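Local coordinates for MsStt7d protein (Micromonas, PDB 4IX3) that is the catalytic domain of a state transition kinase homolog, with a canonical protein kinase fold that binds magnesium and probably transfers phosphate from ATP to protein substrates, at residues 275-280 with 293-298; 259-264 with 302-307; 221-226 with 246-251; 213-218 with 253-258; 132-137 with 182-187. All coordinates share one frame; numbering follows the deposited sequence.

Interaction 1 (275-280 with 293-298); sequences LADYKA and SGEYGT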
# COMPACT_ATOMS: atom_id res chain seq x y z
N LEU B 275 11.70 22.13 3.49
CA LEU B 275 11.24 22.20 2.10
C LEU B 275 10.11 23.23 1.92
O LEU B 275 10.01 23.83 0.85
CB LEU B 275 10.79 20.82 1.59
CG LEU B 275 11.97 19.87 1.35
CD1 LEU B 275 11.42 18.50 1.01
CD2 LEU B 275 12.91 20.37 0.25
N ALA B 276 9.28 23.43 2.94
CA ALA B 276 8.23 24.44 2.87
C ALA B 276 8.87 25.81 2.78
O ALA B 276 8.41 26.67 2.02
CB ALA B 276 7.37 24.33 4.11
N ASP B 277 9.91 26.04 3.59
CA ASP B 277 10.59 27.35 3.56
C ASP B 277 11.31 27.53 2.23
O ASP B 277 11.32 28.62 1.68
CB ASP B 277 11.60 27.45 4.71
CG ASP B 277 10.95 27.91 6.01
OD1 ASP B 277 9.89 28.57 5.98
OD2 ASP B 277 11.52 27.61 7.09
N TYR B 278 11.89 26.44 1.71
CA TYR B 278 12.60 26.45 0.43
C TYR B 278 11.68 26.84 -0.73
O TYR B 278 11.95 27.76 -1.52
CB TYR B 278 13.25 25.07 0.21
CG TYR B 278 14.06 24.96 -1.07
CD1 TYR B 278 15.17 25.78 -1.33
CD2 TYR B 278 13.78 23.94 -1.98
CE1 TYR B 278 15.91 25.61 -2.50
CE2 TYR B 278 14.51 23.76 -3.14
CZ TYR B 278 15.60 24.58 -3.37
OH TYR B 278 16.36 24.45 -4.53
N LYS B 279 10.49 26.24 -0.73
CA LYS B 279 9.48 26.59 -1.71
C LYS B 279 9.07 28.06 -1.55
O LYS B 279 8.94 28.79 -2.54
CB LYS B 279 8.26 25.69 -1.48
CG LYS B 279 7.05 26.07 -2.31
CD LYS B 279 5.98 24.99 -2.18
CE LYS B 279 4.62 25.52 -2.62
NZ LYS B 279 4.72 26.09 -3.98
N ALA B 280 8.84 28.47 -0.30
CA ALA B 280 8.36 29.83 -0.02
C ALA B 280 9.35 30.90 -0.50
O ALA B 280 8.93 31.99 -0.86
CB ALA B 280 8.06 29.96 1.47
N SER B 293 17.38 31.02 7.27
CA SER B 293 18.28 30.14 8.00
C SER B 293 18.40 30.58 9.45
O SER B 293 18.44 29.74 10.35
CB SER B 293 19.64 29.95 7.31
OG SER B 293 20.45 31.10 7.45
N GLY B 294 18.34 31.89 9.69
CA GLY B 294 18.34 32.43 11.06
C GLY B 294 17.22 31.93 11.97
O GLY B 294 17.30 32.07 13.19
N GLU B 295 16.18 31.35 11.39
CA GLU B 295 15.12 30.69 12.15
C GLU B 295 15.42 29.26 12.59
O GLU B 295 14.55 28.61 13.16
CB GLU B 295 13.85 30.61 11.29
CG GLU B 295 13.29 31.97 10.89
CD GLU B 295 12.01 31.87 10.08
OE1 GLU B 295 11.29 30.86 10.19
OE2 GLU B 295 11.71 32.83 9.33
N TYR B 296 16.58 28.73 12.21
CA TYR B 296 16.87 27.29 12.37
C TYR B 296 17.98 27.13 13.42
O TYR B 296 19.00 26.46 13.21
CB TYR B 296 17.34 26.70 11.04
CG TYR B 296 16.21 26.40 10.08
CD1 TYR B 296 15.80 25.07 9.85
CD2 TYR B 296 15.52 27.43 9.42
CE1 TYR B 296 14.73 24.79 9.02
CE2 TYR B 296 14.43 27.16 8.59
CZ TYR B 296 14.06 25.83 8.38
OH TYR B 296 12.98 25.55 7.58
N GLY B 297 17.82 27.82 14.54
CA GLY B 297 18.93 27.93 15.46
C GLY B 297 19.23 26.62 16.14
O GLY B 297 20.30 26.49 16.73
N THR B 298 18.27 25.68 16.13
CA THR B 298 18.48 24.35 16.73
C THR B 298 19.32 23.47 15.82
O THR B 298 19.76 22.40 16.26
CB THR B 298 17.18 23.59 17.13
OG1 THR B 298 16.46 23.17 15.96
CG2 THR B 298 16.25 24.38 18.08
O HOH W 1 9.32 30.34 8.13
O HOH W 2 10.92 27.71 9.82
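Asp277, near the end of helix 268-280, faces Tyr296 of the loop between helices 285-291 and 302-318, and the two backbones stay well apart: the nearest CA atoms, those of Asp277 and Ser293, are 9.3 Å from each other. Both pieces belong to the helical C-terminal lobe of the kinase fold, away from the magnesium site, and two side chains reach in from opposite directions to bridge the space. The phenol of Tyr296 donates from OH to Asp277 OD2 at a short 2.6 Å. That oxygen is met on its anti side, 23° out of the carboxylate plane, while it lies at the rim of the ring and in the ring plane; the two flat groups are turned 72° apart. With chi1 at -79°, Tyr296 turns its ring away from its own carbonyl and across to the helix. There it also packs edge-to-face with Phe288 and makes a cation-pi contact with Arg273. Replacing Tyr296 by a phenylalanine would probably leave Asp277 OD2 without its direct protein donor and remove the direct hydrogen bond between loop and helix, leaving the water bridges. Glu295 brings a second carboxylate close, its OE1 4.5 Å from Asp277 OD2; this pairing of like charges would probably be unfavourable unshielded, and two waters that donate to both acids are likely to ease it. One joins Asp277 OD1 to Glu295 OE1; the other lies 2.8 Å from Asp277 OD2 and reaches Glu295 OE1 at a longer 3.2 Å.

Interaction 2 (259-264 with 302-307); sequences QLAVVG and AALDAN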
# COMPACT_ATOMS: atom_id res chain seq x y z
N GLN B 259 19.27 15.56 4.39
CA GLN B 259 19.18 14.81 5.62
C GLN B 259 20.52 14.30 6.12
O GLN B 259 20.76 14.27 7.32
CB GLN B 259 18.18 13.68 5.43
CG GLN B 259 16.79 14.19 5.09
CD GLN B 259 15.68 13.21 5.38
OE1 GLN B 259 14.81 13.44 6.26
NE2 GLN B 259 15.64 12.19 4.58
N LEU B 260 21.36 13.82 5.20
CA LEU B 260 22.69 13.38 5.65
C LEU B 260 23.48 14.56 6.21
O LEU B 260 24.21 14.39 7.17
CB LEU B 260 23.44 12.74 4.48
CG LEU B 260 22.76 11.46 3.97
CD1 LEU B 260 23.58 10.99 2.79
CD2 LEU B 260 22.72 10.45 5.10
N ALA B 261 23.38 15.71 5.54
CA ALA B 261 24.21 16.87 5.88
C ALA B 261 23.80 17.58 7.17
O ALA B 261 24.67 18.18 7.82
CB ALA B 261 24.20 17.85 4.71
N VAL B 262 22.51 17.54 7.53
CA VAL B 262 21.99 18.39 8.64
C VAL B 262 21.19 17.51 9.59
O VAL B 262 20.10 17.02 9.19
CB VAL B 262 21.11 19.54 8.13
CG1 VAL B 262 20.70 20.46 9.27
CG2 VAL B 262 21.82 20.31 7.02
N VAL B 263 21.74 17.24 10.77
CA VAL B 263 21.12 16.32 11.75
C VAL B 263 19.64 16.69 11.95
O VAL B 263 18.77 15.80 11.99
CB VAL B 263 21.90 16.21 13.08
CG1 VAL B 263 21.12 15.39 14.11
CG2 VAL B 263 23.27 15.61 12.81
N GLY B 264 19.37 17.97 12.13
CA GLY B 264 17.99 18.40 12.39
C GLY B 264 17.03 18.21 11.23
O GLY B 264 15.80 18.29 11.45
N ALA B 302 26.77 23.35 9.09
CA ALA B 302 28.22 23.37 8.77
C ALA B 302 28.57 22.55 7.52
O ALA B 302 29.43 22.96 6.72
CB ALA B 302 29.06 22.88 9.93
N ALA B 303 27.99 21.35 7.35
CA ALA B 303 28.37 20.54 6.20
C ALA B 303 28.07 21.20 4.86
O ALA B 303 28.79 20.98 3.87
CB ALA B 303 27.77 19.12 6.30
N LEU B 304 26.95 21.93 4.78
CA LEU B 304 26.57 22.63 3.57
C LEU B 304 27.38 23.92 3.43
O LEU B 304 27.66 24.34 2.30
CB LEU B 304 25.06 22.92 3.56
CG LEU B 304 24.20 21.65 3.68
CD1 LEU B 304 22.73 22.06 3.67
CD2 LEU B 304 24.52 20.74 2.49
N ASP B 305 27.68 24.56 4.58
CA ASP B 305 28.49 25.79 4.58
C ASP B 305 29.94 25.55 4.15
O ASP B 305 30.60 26.47 3.66
CB ASP B 305 28.57 26.34 6.00
CG ASP B 305 27.24 26.92 6.49
OD1 ASP B 305 26.42 27.33 5.65
OD2 ASP B 305 27.05 27.00 7.72
N ALA B 306 30.49 24.35 4.38
CA ALA B 306 31.94 24.14 4.27
C ALA B 306 32.40 24.48 2.86
O ALA B 306 31.71 24.27 1.85
CB ALA B 306 32.25 22.68 4.58
N ASN B 307 33.64 24.95 2.80
CA ASN B 307 34.33 25.12 1.52
C ASN B 307 33.57 26.03 0.57
O ASN B 307 33.27 25.66 -0.58
CB ASN B 307 34.65 23.76 0.89
CG ASN B 307 35.48 22.88 1.81
OD1 ASN B 307 36.54 23.27 2.32
ND2 ASN B 307 34.93 21.71 2.13
O HOH W 3 25.96 20.19 9.03
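Leu304, in the first turns of helix 302-318, lays its branched end against Ala261 and Val262, where helix 246-261 finishes. From CB, which meets neither of them closely, the side chain runs to CG, which already comes within 3.9 Å of Ala261 CB. At the fork the two methyls divide the work: CD2 presses on the same methyl, 3.7 Å from Ala261 CB, and CD1 reaches Val262 CG2 at 3.9 Å. Val262 and Leu304 cross at about a right angle and touch through one methyl each. Beside them the backbones come near, with the CA atoms of Ala261 and Ala303 only 5.6 Å apart, a closeness that two small side chains permit. Ala303 CB sits 3.6 Å from the carbonyl oxygen Ala261 O and touches the Ala261 methyl more loosely.

Polar groups at this seam are joined through water. A single molecule donates to Ala261 O at 2.7 Å and accepts from Ala303 N at 2.9 Å, linking a carbonyl at the close of one helix to an amide near the start of the other. Val262 has just left helical backbone angles, and its side chain also packs on Met299 and Phe301 of the loop leading into helix 302-318. Leu304 goes on to Trp312 and Cys315 of its own helix. The arrangement is buried helix-to-helix packing in the C-terminal lobe of a protein kinase, joining the end of the central helix, usually named αF, to helix 302-318, which probably corresponds to αH.

Interaction 3 (221-226 with 246-251); sequences LYLLPP and DRFDSW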
# COMPACT_ATOMS: atom_id res chain seq x y z
N LEU B 221 4.88 15.09 -9.14
CA LEU B 221 4.66 13.72 -8.70
C LEU B 221 4.74 12.71 -9.86
O LEU B 221 4.50 11.51 -9.69
CB LEU B 221 3.35 13.62 -7.90
CG LEU B 221 3.29 14.60 -6.74
CD1 LEU B 221 1.91 14.46 -6.11
CD2 LEU B 221 4.43 14.43 -5.73
N TYR B 222 5.12 13.17 -11.04
CA TYR B 222 5.16 12.39 -12.27
C TYR B 222 6.59 12.18 -12.79
O TYR B 222 7.50 12.92 -12.42
CB TYR B 222 4.36 13.12 -13.36
CG TYR B 222 4.86 14.56 -13.63
CD1 TYR B 222 5.99 14.80 -14.42
CD2 TYR B 222 4.21 15.66 -13.05
CE1 TYR B 222 6.47 16.09 -14.63
CE2 TYR B 222 4.67 16.95 -13.27
CZ TYR B 222 5.79 17.16 -14.05
OH TYR B 222 6.17 18.47 -14.22
N LEU B 223 6.76 11.26 -13.74
CA LEU B 223 7.96 11.17 -14.58
C LEU B 223 7.75 11.91 -15.88
O LEU B 223 8.61 12.71 -16.29
CB LEU B 223 8.40 9.72 -14.83
CG LEU B 223 8.84 8.95 -13.59
CD1 LEU B 223 9.36 7.58 -13.97
CD2 LEU B 223 9.92 9.70 -12.82
N LEU B 224 6.60 11.74 -16.51
CA LEU B 224 6.26 12.49 -17.72
C LEU B 224 5.06 13.34 -17.35
O LEU B 224 4.17 12.83 -16.65
CB LEU B 224 5.81 11.56 -18.84
CG LEU B 224 6.90 10.68 -19.43
CD1 LEU B 224 6.35 9.64 -20.40
CD2 LEU B 224 8.01 11.52 -20.05
N PRO B 225 5.07 14.65 -17.69
CA PRO B 225 3.92 15.49 -17.38
C PRO B 225 2.70 15.09 -18.22
O PRO B 225 2.84 14.61 -19.35
CB PRO B 225 4.44 16.87 -17.78
CG PRO B 225 5.29 16.61 -18.98
CD PRO B 225 5.99 15.30 -18.64
N PRO B 226 1.50 15.21 -17.62
CA PRO B 226 0.23 15.05 -18.32
C PRO B 226 0.17 15.51 -19.77
O PRO B 226 -0.38 14.78 -20.61
CB PRO B 226 -0.72 15.87 -17.45
CG PRO B 226 -0.23 15.50 -16.08
CD PRO B 226 1.27 15.32 -16.17
N ASP B 246 14.57 11.54 -15.35
CA ASP B 246 15.66 11.26 -14.41
C ASP B 246 15.82 12.34 -13.34
O ASP B 246 16.36 12.07 -12.28
CB ASP B 246 16.98 11.05 -15.17
CG ASP B 246 17.33 12.24 -16.03
OD1 ASP B 246 18.45 12.76 -15.86
OD2 ASP B 246 16.50 12.63 -16.89
N ARG B 247 15.43 13.56 -13.70
CA ARG B 247 15.49 14.69 -12.74
C ARG B 247 14.52 14.50 -11.58
O ARG B 247 14.70 15.12 -10.52
CB ARG B 247 15.27 16.04 -13.42
CG ARG B 247 16.57 16.70 -13.86
CD ARG B 247 17.49 15.85 -14.74
NE ARG B 247 18.46 16.72 -15.39
CZ ARG B 247 19.06 16.45 -16.55
NH1 ARG B 247 18.94 15.25 -17.10
NH2 ARG B 247 19.80 17.37 -17.15
N PHE B 248 13.56 13.55 -11.68
CA PHE B 248 12.81 13.16 -10.48
C PHE B 248 13.74 12.57 -9.42
O PHE B 248 13.68 12.90 -8.22
CB PHE B 248 11.72 12.14 -10.87
CG PHE B 248 10.83 11.76 -9.72
CD1 PHE B 248 9.53 12.26 -9.62
CD2 PHE B 248 11.21 10.80 -8.79
CE1 PHE B 248 8.70 11.93 -8.54
CE2 PHE B 248 10.39 10.42 -7.74
CZ PHE B 248 9.12 11.00 -7.61
N ASP B 249 14.67 11.72 -9.88
CA ASP B 249 15.65 11.13 -8.97
C ASP B 249 16.67 12.18 -8.46
O ASP B 249 17.10 12.09 -7.32
CB ASP B 249 16.45 10.00 -9.63
CG ASP B 249 15.65 8.70 -9.79
OD1 ASP B 249 14.62 8.49 -9.09
OD2 ASP B 249 16.15 7.84 -10.56
N SER B 250 16.96 13.18 -9.28
CA SER B 250 17.87 14.25 -8.81
C SER B 250 17.30 14.99 -7.59
O SER B 250 17.98 15.18 -6.58
CB SER B 250 18.10 15.26 -9.91
OG SER B 250 18.77 14.66 -11.02
N TRP B 251 16.00 15.31 -7.65
CA TRP B 251 15.34 16.01 -6.52
C TRP B 251 15.37 15.14 -5.28
O TRP B 251 15.74 15.56 -4.19
CB TRP B 251 13.92 16.33 -6.90
CG TRP B 251 13.16 16.94 -5.75
CD1 TRP B 251 12.50 16.27 -4.73
CD2 TRP B 251 12.93 18.36 -5.51
NE1 TRP B 251 11.97 17.15 -3.82
CE2 TRP B 251 12.18 18.44 -4.26
CE3 TRP B 251 13.32 19.54 -6.15
CZ2 TRP B 251 11.79 19.66 -3.72
CZ3 TRP B 251 12.95 20.76 -5.59
CH2 TRP B 251 12.23 20.82 -4.37
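Leu223 and Phe248 pack the loop that follows the activation segment and its APE-like end, residues 221-226, onto the N-terminal part of the central αF helix of the kinase fold, 246-251. Their side chains cross at about a right angle: Leu223 CD2 lies 3.6 Å from Phe248 CB and a little farther from CG, at the root of the ring. Farther out the ring meets backbone. Phe248 CD1 is 3.5 Å from Tyr222 O, and CE1 is 4.2 Å from Leu221 C, both approaching obliquely. The ring gets there because CG is anti to the backbone N (chi1 -176°), which throws it across to the loop. With Phe248 cut back to an alanine, the CB touch would stay, but the ring would be gone and a gap would probably open beside Tyr222 O and the Leu221 carbonyl carbon.

Tyr222 O and Leu223 O also accept hydrogen bonds from the guanidinium of Arg323, which fixes the carbonyls of this turn. On the helix, Arg247 NH1 donates to the syn lone pair of Asp246 OD1 at 2.8 Å and 144°, a salt bridge between neighbours. Asp249, just after Phe248, accepts from the backbone N of His166 and of Arg167, the arrangement expected of the αF aspartate in kinases, and so ties the helix to the catalytic loop. Phe248 itself lies about 7 Å, side chain to side chain, from the magnesium ligand Asp168. Across the two segments no hydrogen bond forms; loop and helix are mated by shape and dispersion, with the directional bonds made to other parts of the lobe.

Interaction 4 (213-218 with 253-258); sequences PRYAKA and AGCVML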
# COMPACT_ATOMS: atom_id res chain seq x y z
N PRO B 213 5.59 11.59 -0.95
CA PRO B 213 5.52 13.04 -0.97
C PRO B 213 6.68 13.72 -0.26
O PRO B 213 7.01 14.88 -0.54
CB PRO B 213 4.18 13.35 -0.30
CG PRO B 213 3.81 12.11 0.42
CD PRO B 213 4.47 10.94 -0.25
N ARG B 214 7.34 13.02 0.65
CA ARG B 214 8.45 13.61 1.37
C ARG B 214 9.68 13.83 0.47
O ARG B 214 10.52 14.69 0.79
CB ARG B 214 8.85 12.71 2.54
CG ARG B 214 7.74 12.50 3.57
CD ARG B 214 8.15 11.49 4.63
NE ARG B 214 8.29 10.19 3.97
CZ ARG B 214 8.83 9.12 4.53
NH1 ARG B 214 9.24 9.17 5.78
NH2 ARG B 214 8.99 8.01 3.79
N TYR B 215 9.78 13.04 -0.60
CA TYR B 215 10.96 12.98 -1.45
C TYR B 215 10.64 13.31 -2.89
O TYR B 215 11.45 13.09 -3.77
CB TYR B 215 11.63 11.61 -1.34
CG TYR B 215 12.11 11.36 0.08
CD1 TYR B 215 13.35 11.91 0.51
CD2 TYR B 215 11.34 10.67 1.04
CE1 TYR B 215 13.79 11.73 1.79
CE2 TYR B 215 11.77 10.51 2.33
CZ TYR B 215 13.02 11.04 2.72
OH TYR B 215 13.42 10.90 4.02
N ALA B 216 9.49 13.95 -3.11
CA ALA B 216 9.10 14.39 -4.45
C ALA B 216 8.57 15.82 -4.32
O ALA B 216 7.82 16.14 -3.38
CB ALA B 216 8.00 13.46 -5.00
N LYS B 217 9.07 16.71 -5.18
CA LYS B 217 8.57 18.08 -5.26
C LYS B 217 7.05 18.05 -5.40
O LYS B 217 6.50 17.25 -6.18
CB LYS B 217 9.25 18.81 -6.44
CG LYS B 217 8.82 20.26 -6.65
CD LYS B 217 9.76 21.00 -7.59
CE LYS B 217 9.28 22.43 -7.78
NZ LYS B 217 8.38 22.42 -8.97
N ALA B 218 6.34 18.90 -4.66
CA ALA B 218 4.90 18.72 -4.49
C ALA B 218 4.14 18.79 -5.81
O ALA B 218 3.09 18.17 -5.98
CB ALA B 218 4.33 19.70 -3.48
N ALA B 253 17.49 12.77 -4.57
CA ALA B 253 18.87 12.68 -4.09
C ALA B 253 19.25 13.98 -3.33
O ALA B 253 19.97 13.90 -2.35
CB ALA B 253 19.83 12.46 -5.25
N GLY B 254 18.74 15.14 -3.77
CA GLY B 254 18.95 16.38 -2.97
C GLY B 254 18.32 16.32 -1.59
O GLY B 254 18.95 16.70 -0.62
N CYS B 255 17.15 15.67 -1.49
CA CYS B 255 16.57 15.43 -0.18
C CYS B 255 17.42 14.54 0.68
O CYS B 255 17.58 14.80 1.87
CB CYS B 255 15.16 14.83 -0.32
SG CYS B 255 13.91 15.92 -1.07
N VAL B 256 17.95 13.45 0.09
CA VAL B 256 18.84 12.58 0.87
C VAL B 256 20.03 13.43 1.35
O VAL B 256 20.43 13.29 2.50
CB VAL B 256 19.37 11.43 -0.03
CG1 VAL B 256 20.48 10.63 0.65
CG2 VAL B 256 18.22 10.49 -0.41
N MET B 257 20.62 14.23 0.47
CA MET B 257 21.76 15.04 0.86
C MET B 257 21.45 15.99 2.03
O MET B 257 22.26 16.08 2.97
CB MET B 257 22.22 15.86 -0.32
CG MET B 257 23.42 16.74 0.04
SD MET B 257 24.31 17.25 -1.41
CE MET B 257 25.50 18.39 -0.65
N LEU B 258 20.29 16.66 1.98
CA LEU B 258 19.90 17.53 3.10
C LEU B 258 19.88 16.75 4.40
O LEU B 258 20.32 17.25 5.43
CB LEU B 258 18.53 18.13 2.85
CG LEU B 258 18.48 19.21 1.75
CD1 LEU B 258 17.08 19.47 1.24
CD2 LEU B 258 19.10 20.54 2.25
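Tyr215 and Cys255 both hold their first side-chain bond anti to the carbonyl carbon and beside the backbone N, at chi1 -63° and -66°. In Tyr215 this swings the ring toward helix 246-261; in Cys255 it turns the thiol along the loop backbone, leaving CB to meet the ring. Tyr215 CD1 is 3.5 Å from Cys255 CB, with CE1 somewhat farther away, and the approach is oblique. The sulfur stands off, 5.5 Å from the ring centroid and 60° from its normal, a slanting sulfur-aromatic contact. Its nearest loop atom is the carbonyl oxygen Arg214 O, 4.1 Å from Cys255 SG.

Tyr215 CE2 itself lies 3.7 Å above one face of the Arg214 guanidinium, offset toward its rim. That guanidinium makes salt bridges to Asp212 and Asp268, and Arg214 packs on Asp55 of the second subunit. The phenol OH of Tyr215 comes close to the side-chain amide of Gln259, one turn beyond Cys255, while Tyr215 O accepts from Ser252 OG. This part of the activation segment thus meets the αF helix through a buried, apolar centre, with Tyr215 about 6 Å from Asp168, side chain to side chain, and its polar bonds placed around the rim.

Interaction 5 (132-137 with 182-187); sequences TAMACA and GVLKLI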
# COMPACT_ATOMS: atom_id res chain seq x y z
N THR B 132 30.17 4.37 10.80
CA THR B 132 30.75 3.05 11.03
C THR B 132 30.22 2.05 10.01
O THR B 132 30.99 1.28 9.39
CB THR B 132 30.40 2.60 12.44
OG1 THR B 132 31.12 3.46 13.35
CG2 THR B 132 30.84 1.18 12.63
N ALA B 133 28.90 2.06 9.80
CA ALA B 133 28.28 1.10 8.84
C ALA B 133 28.76 1.37 7.40
O ALA B 133 28.93 0.44 6.61
CB ALA B 133 26.76 1.17 8.92
N MET B 134 29.01 2.65 7.06
CA MET B 134 29.51 3.02 5.74
C MET B 134 31.05 2.87 5.60
O MET B 134 31.58 3.13 4.52
CB MET B 134 29.21 4.49 5.52
CG MET B 134 27.72 4.82 5.31
SD MET B 134 27.37 6.59 5.24
CE MET B 134 28.53 7.12 3.96
N ALA B 135 31.74 2.47 6.67
CA ALA B 135 33.22 2.45 6.68
C ALA B 135 33.77 3.82 6.25
O ALA B 135 34.69 3.94 5.41
CB ALA B 135 33.76 1.30 5.83
N CYS B 136 33.14 4.86 6.79
CA CYS B 136 33.50 6.23 6.42
C CYS B 136 34.46 6.80 7.42
O CYS B 136 34.06 7.07 8.55
CB CYS B 136 32.21 7.06 6.37
SG CYS B 136 32.41 8.71 5.65
N ALA B 137 35.71 7.04 7.00
CA ALA B 137 36.74 7.44 7.94
C ALA B 137 36.44 8.80 8.57
O ALA B 137 36.80 9.05 9.73
CB ALA B 137 38.08 7.51 7.23
N GLY B 182 30.78 -1.49 2.99
CA GLY B 182 29.94 -0.39 3.51
C GLY B 182 29.31 0.47 2.42
O GLY B 182 28.56 1.39 2.74
N VAL B 183 29.59 0.21 1.15
CA VAL B 183 29.12 1.05 0.06
C VAL B 183 27.57 1.04 0.07
O VAL B 183 26.95 -0.00 0.35
CB VAL B 183 29.63 0.51 -1.31
CG1 VAL B 183 28.99 -0.83 -1.72
CG2 VAL B 183 29.50 1.54 -2.39
N LEU B 184 26.97 2.15 -0.30
CA LEU B 184 25.50 2.19 -0.31
C LEU B 184 24.95 1.47 -1.51
O LEU B 184 25.44 1.63 -2.63
CB LEU B 184 25.01 3.64 -0.36
CG LEU B 184 25.30 4.53 0.87
CD1 LEU B 184 24.46 5.79 0.80
CD2 LEU B 184 25.17 3.78 2.18
N LYS B 185 23.90 0.69 -1.27
CA LYS B 185 23.10 0.10 -2.35
C LYS B 185 21.64 0.55 -2.22
O LYS B 185 21.12 0.65 -1.10
CB LYS B 185 23.19 -1.43 -2.34
CG LYS B 185 24.62 -1.99 -2.64
CD LYS B 185 24.63 -3.49 -2.64
CE LYS B 185 26.03 -4.01 -2.96
NZ LYS B 185 26.02 -5.51 -3.02
N LEU B 186 21.01 0.76 -3.35
CA LEU B 186 19.55 1.03 -3.41
C LEU B 186 18.78 -0.28 -3.23
O LEU B 186 19.21 -1.32 -3.73
CB LEU B 186 19.19 1.67 -4.73
CG LEU B 186 19.61 3.17 -4.78
CD1 LEU B 186 19.80 3.62 -6.21
CD2 LEU B 186 18.59 4.07 -4.12
N ILE B 187 17.61 -0.19 -2.63
CA ILE B 187 16.64 -1.26 -2.75
C ILE B 187 15.38 -0.68 -3.40
O ILE B 187 15.24 0.55 -3.57
CB ILE B 187 16.25 -1.88 -1.42
CG1 ILE B 187 15.68 -0.85 -0.45
CG2 ILE B 187 17.47 -2.59 -0.80
CD1 ILE B 187 14.82 -1.48 0.65
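Gly182 meets Ala133 and Met134 through peptide groups; no ring takes part, and the flat units are backbone carbonyls whose oxygens lie against CA atoms. Ala133 O is 3.4 Å from Gly182 CA. In return Gly182 O receives the CA-H of Met134, a CA-H...O contact of 3.5 Å between Met134 CA and Gly182 O, with 156° at the hydrogen. The backbones come very close, with the CA atoms of Met134 and Gly182 4.1 Å apart. A CB on Gly182 would point into this contact and fall 2.7 Å from Met134 C, which is a clash. Its phi of 91° is a further reason for a residue with no side chain.

On the other side, helix 127-133 ends in a Schellman motif. Ala135 takes positive phi (52°), and its N donates to Thr132 O at 3.1 Å, which turns the chain away, while the carbonyl of Ala133 faces the hairpin. The carbonyl of Met134 is used too, accepting from Lys147 NZ of helix 141-161. Beyond the glycine, Leu184 joins in: its CD2 lies 4.2 Å from Met134 CG as the two side chains pass at a slant, both also packing on Ala148 of helix 141-161.

Gly182 closes the turn of the two-stranded hairpin 174-177/183-186, which follows the catalytic loop in kinases and leads to the magnesium ligand Asp188. The hairpin tip is therefore seated on the helix end by close backbone fit, a weak CA-H...O contact and a light apolar touch, with no conventional hydrogen bond between the two segments.

From the N terminus, interaction 5 closes first, bringing the hairpin strand 183-186 back to the end of helix 127-133 around helix 141-161. The activation segment is followed, after helix 236-243, by helix 246-261, which interactions 4, 3 and 2 all use. Interaction 3 is nested inside the loop of interaction 4, and the two touch where Trp251 packs against Tyr215 and Lys217. Interaction 2 opens at the end of that helix and closes on helix 302-318, enclosing interaction 1, the smaller loop from helix 268-280 to residues 293-298. Leu275 and Tyr278 of interaction 1 reach back to Cys255 and Trp251, so four of the contacts gather around helix 246-261.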